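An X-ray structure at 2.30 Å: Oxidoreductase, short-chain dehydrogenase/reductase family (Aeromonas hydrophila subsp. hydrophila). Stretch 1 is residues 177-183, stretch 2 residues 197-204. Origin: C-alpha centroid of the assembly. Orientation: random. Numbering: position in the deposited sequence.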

# COMPACT_ATOMS: atom_id res chain seq x y z
N TYR A 177 -2.74 3.33 6.46
CA TYR A 177 -4.14 3.67 6.68
C TYR A 177 -5.07 2.45 6.72
O TYR A 177 -5.67 2.09 5.71
CB TYR A 177 -4.60 4.64 5.58
CG TYR A 177 -3.76 5.90 5.47
CD1 TYR A 177 -2.49 5.89 4.83
CD2 TYR A 177 -4.25 7.10 5.96
CE1 TYR A 177 -1.74 7.06 4.71
CE2 TYR A 177 -3.52 8.28 5.84
CZ TYR A 177 -2.27 8.26 5.21
OH TYR A 177 -1.55 9.43 5.13
N PRO A 178 -5.16 1.79 7.86
CA PRO A 178 -6.17 0.74 8.03
C PRO A 178 -7.51 1.40 8.32
O PRO A 178 -7.67 1.95 9.40
CB PRO A 178 -5.74 0.02 9.31
CG PRO A 178 -4.50 0.72 9.81
CD PRO A 178 -4.40 2.03 9.10
N SER A 179 -8.45 1.35 7.38
CA SER A 179 -9.80 1.88 7.60
C SER A 179 -10.78 0.78 7.90
O SER A 179 -11.08 -0.05 7.04
CB SER A 179 -10.29 2.64 6.37
OG SER A 179 -9.82 3.96 6.36
N GLY A 180 -11.30 0.77 9.13
CA GLY A 180 -12.37 -0.16 9.50
C GLY A 180 -11.97 -1.14 10.58
O GLY A 180 -12.43 -2.28 10.59
N ILE A 181 -11.12 -0.69 11.49
CA ILE A 181 -10.72 -1.50 12.62
C ILE A 181 -11.79 -1.42 13.75
O ILE A 181 -12.53 -0.43 13.83
CB ILE A 181 -9.29 -1.14 13.10
CG1 ILE A 181 -8.61 -2.34 13.76
CG2 ILE A 181 -9.28 0.11 13.97
CD1 ILE A 181 -7.86 -3.25 12.79
N ARG A 182 -11.87 -2.45 14.58
CA ARG A 182 -12.95 -2.56 15.58
C ARG A 182 -12.74 -1.78 16.88
O ARG A 182 -11.60 -1.47 17.25
CB ARG A 182 -13.23 -4.04 15.91
CG ARG A 182 -12.01 -4.96 15.82
CD ARG A 182 -12.33 -6.38 16.31
NE ARG A 182 -13.67 -6.84 15.91
CZ ARG A 182 -13.93 -7.70 14.94
NH1 ARG A 182 -15.19 -8.03 14.68
NH2 ARG A 182 -12.95 -8.24 14.22
N SER A 183 -13.86 -1.45 17.55
CA SER A 183 -13.87 -0.92 18.94
C SER A 183 -15.30 -0.73 19.46
O SER A 183 -16.21 -0.42 18.68
CB SER A 183 -13.10 0.40 19.05
OG SER A 183 -12.92 0.78 20.40
N PHE A 197 -14.94 -4.47 11.19
CA PHE A 197 -14.83 -5.88 10.85
C PHE A 197 -13.40 -6.28 10.40
O PHE A 197 -13.11 -7.47 10.29
CB PHE A 197 -15.87 -6.26 9.78
CG PHE A 197 -16.54 -7.60 10.02
CD1 PHE A 197 -17.93 -7.69 10.09
CD2 PHE A 197 -15.78 -8.77 10.15
CE1 PHE A 197 -18.56 -8.92 10.30
CE2 PHE A 197 -16.40 -10.00 10.37
CZ PHE A 197 -17.79 -10.08 10.45
N MSE A 198 -12.52 -5.31 10.16
CA MSE A 198 -11.10 -5.60 9.89
C MSE A 198 -10.40 -6.11 11.15
O MSE A 198 -10.43 -5.46 12.19
CB MSE A 198 -10.38 -4.35 9.36
CG MSE A 198 -8.86 -4.50 9.14
SE MSE A 198 -7.97 -2.83 8.56
CE MSE A 198 -9.14 -2.38 7.08
N THR A 199 -9.78 -7.28 11.07
CA THR A 199 -9.05 -7.81 12.23
C THR A 199 -7.67 -7.18 12.30
O THR A 199 -7.08 -6.88 11.28
CB THR A 199 -8.91 -9.35 12.20
OG1 THR A 199 -7.96 -9.75 11.22
CG2 THR A 199 -10.24 -10.03 11.93
N PRO A 200 -7.13 -6.99 13.52
CA PRO A 200 -5.73 -6.55 13.68
C PRO A 200 -4.71 -7.43 12.94
O PRO A 200 -3.78 -6.92 12.30
CB PRO A 200 -5.50 -6.67 15.18
CG PRO A 200 -6.85 -6.56 15.80
CD PRO A 200 -7.81 -7.16 14.81
N GLU A 201 -4.91 -8.74 13.02
CA GLU A 201 -3.99 -9.72 12.46
C GLU A 201 -3.78 -9.52 10.97
O GLU A 201 -2.64 -9.43 10.52
CB GLU A 201 -4.49 -11.16 12.73
CG GLU A 201 -4.43 -11.60 14.19
CD GLU A 201 -5.42 -10.87 15.09
OE1 GLU A 201 -6.53 -10.52 14.64
OE2 GLU A 201 -5.07 -10.67 16.28
N ASP A 202 -4.89 -9.42 10.23
CA ASP A 202 -4.87 -9.19 8.79
C ASP A 202 -4.30 -7.79 8.47
O ASP A 202 -3.48 -7.64 7.54
CB ASP A 202 -6.28 -9.29 8.22
CG ASP A 202 -6.84 -10.71 8.19
OD1 ASP A 202 -6.10 -11.73 8.33
OD2 ASP A 202 -8.06 -10.80 7.99
N ALA A 203 -4.72 -6.78 9.23
CA ALA A 203 -4.22 -5.42 9.03
C ALA A 203 -2.68 -5.45 9.16
O ALA A 203 -1.97 -5.16 8.21
CB ALA A 203 -4.86 -4.44 10.02
N ALA A 204 -2.19 -5.90 10.31
CA ALA A 204 -0.75 -6.04 10.59
C ALA A 204 0.04 -6.74 9.47
O ALA A 204 1.14 -6.29 9.11
CB ALA A 204 -0.52 -6.78 11.93

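The most striking feature of this contact is the approach of CE of M198 to the carbonyl O of S179, at 3.0 Å strikingly short for a methyl group. Much of the contact rests on this one residue, through backbone and side chain together. M198, present as selenomethionine, gives up 100 Å² to the other stretch, the largest share of any residue in a contact that buries 421 Å² in all. With chi1 and chi2 both t, the chain from CB to SE runs along the strand; at chi3 (m) the terminal CE then turns aside to S179. The SE atom of M198 sits 3.7 Å from CB of P178, an apolar contact. A long, flexible apolar side chain suits such a place, because it can reach from its own backbone to P178 and S179.

The example illustrates a general principle: where a strand passes the start of a helix, a few backbone hydrogen bonds can fix the position of the chains while apolar side chains fill the space beside them. Here the polar anchor is the carbonyl of G180. The backbone N of M198 donates to O of G180 at 3.1 Å with an N-H...O angle of 149°, and N of F197 adds a weak bond to the same oxygen of G180 at 3.4 Å. Two successive amides thus converge on one acceptor. Glycine fits the position for a reason that lies in its own backbone: at phi 117° and psi 34°, a CB would be jammed against the carbonyl O of the preceding residue. G180 is buried.

Beyond this anchor, I181 carries the apolar packing toward the helix. Its CA-to-CB bond points sideways, but with chi1 t and chi2 p the side chain brings CD1 closer to the second stretch. CD1 of I181 lies 4.0 Å from CG of M198, 4.4 Å from CD of P200 and 4.3 Å from CB of A203, and it also approaches O of M198 at 3.4 Å. One methyl therefore touches both the approach to the helix and its first turn. The small side chain of A203 points toward the strand and meets CD1 of I181; the proline ring of P200 offers a compact apolar surface at the first position of the helix.

That helix start is itself secured by T199, whose OG1 accepts from N of D202 at 3.2 Å, a capping bond that satisfies an amide in the first turn. The CA-to-CB bond of T199 points away from the strand; its OG1 also has a partner elsewhere in the structure.

At the margin, R182 is exposed, yet 81 Å² of it is covered by the second stretch; its CA-to-CB bond points sideways but the end of the side chain comes nearer. CA of F197 lies over one face of the guanidinium, and CG2 of T199 lies at its edge, 4.0 Å from NH2 of R182. These are packing contacts, supplied largely by the reach of the arginine.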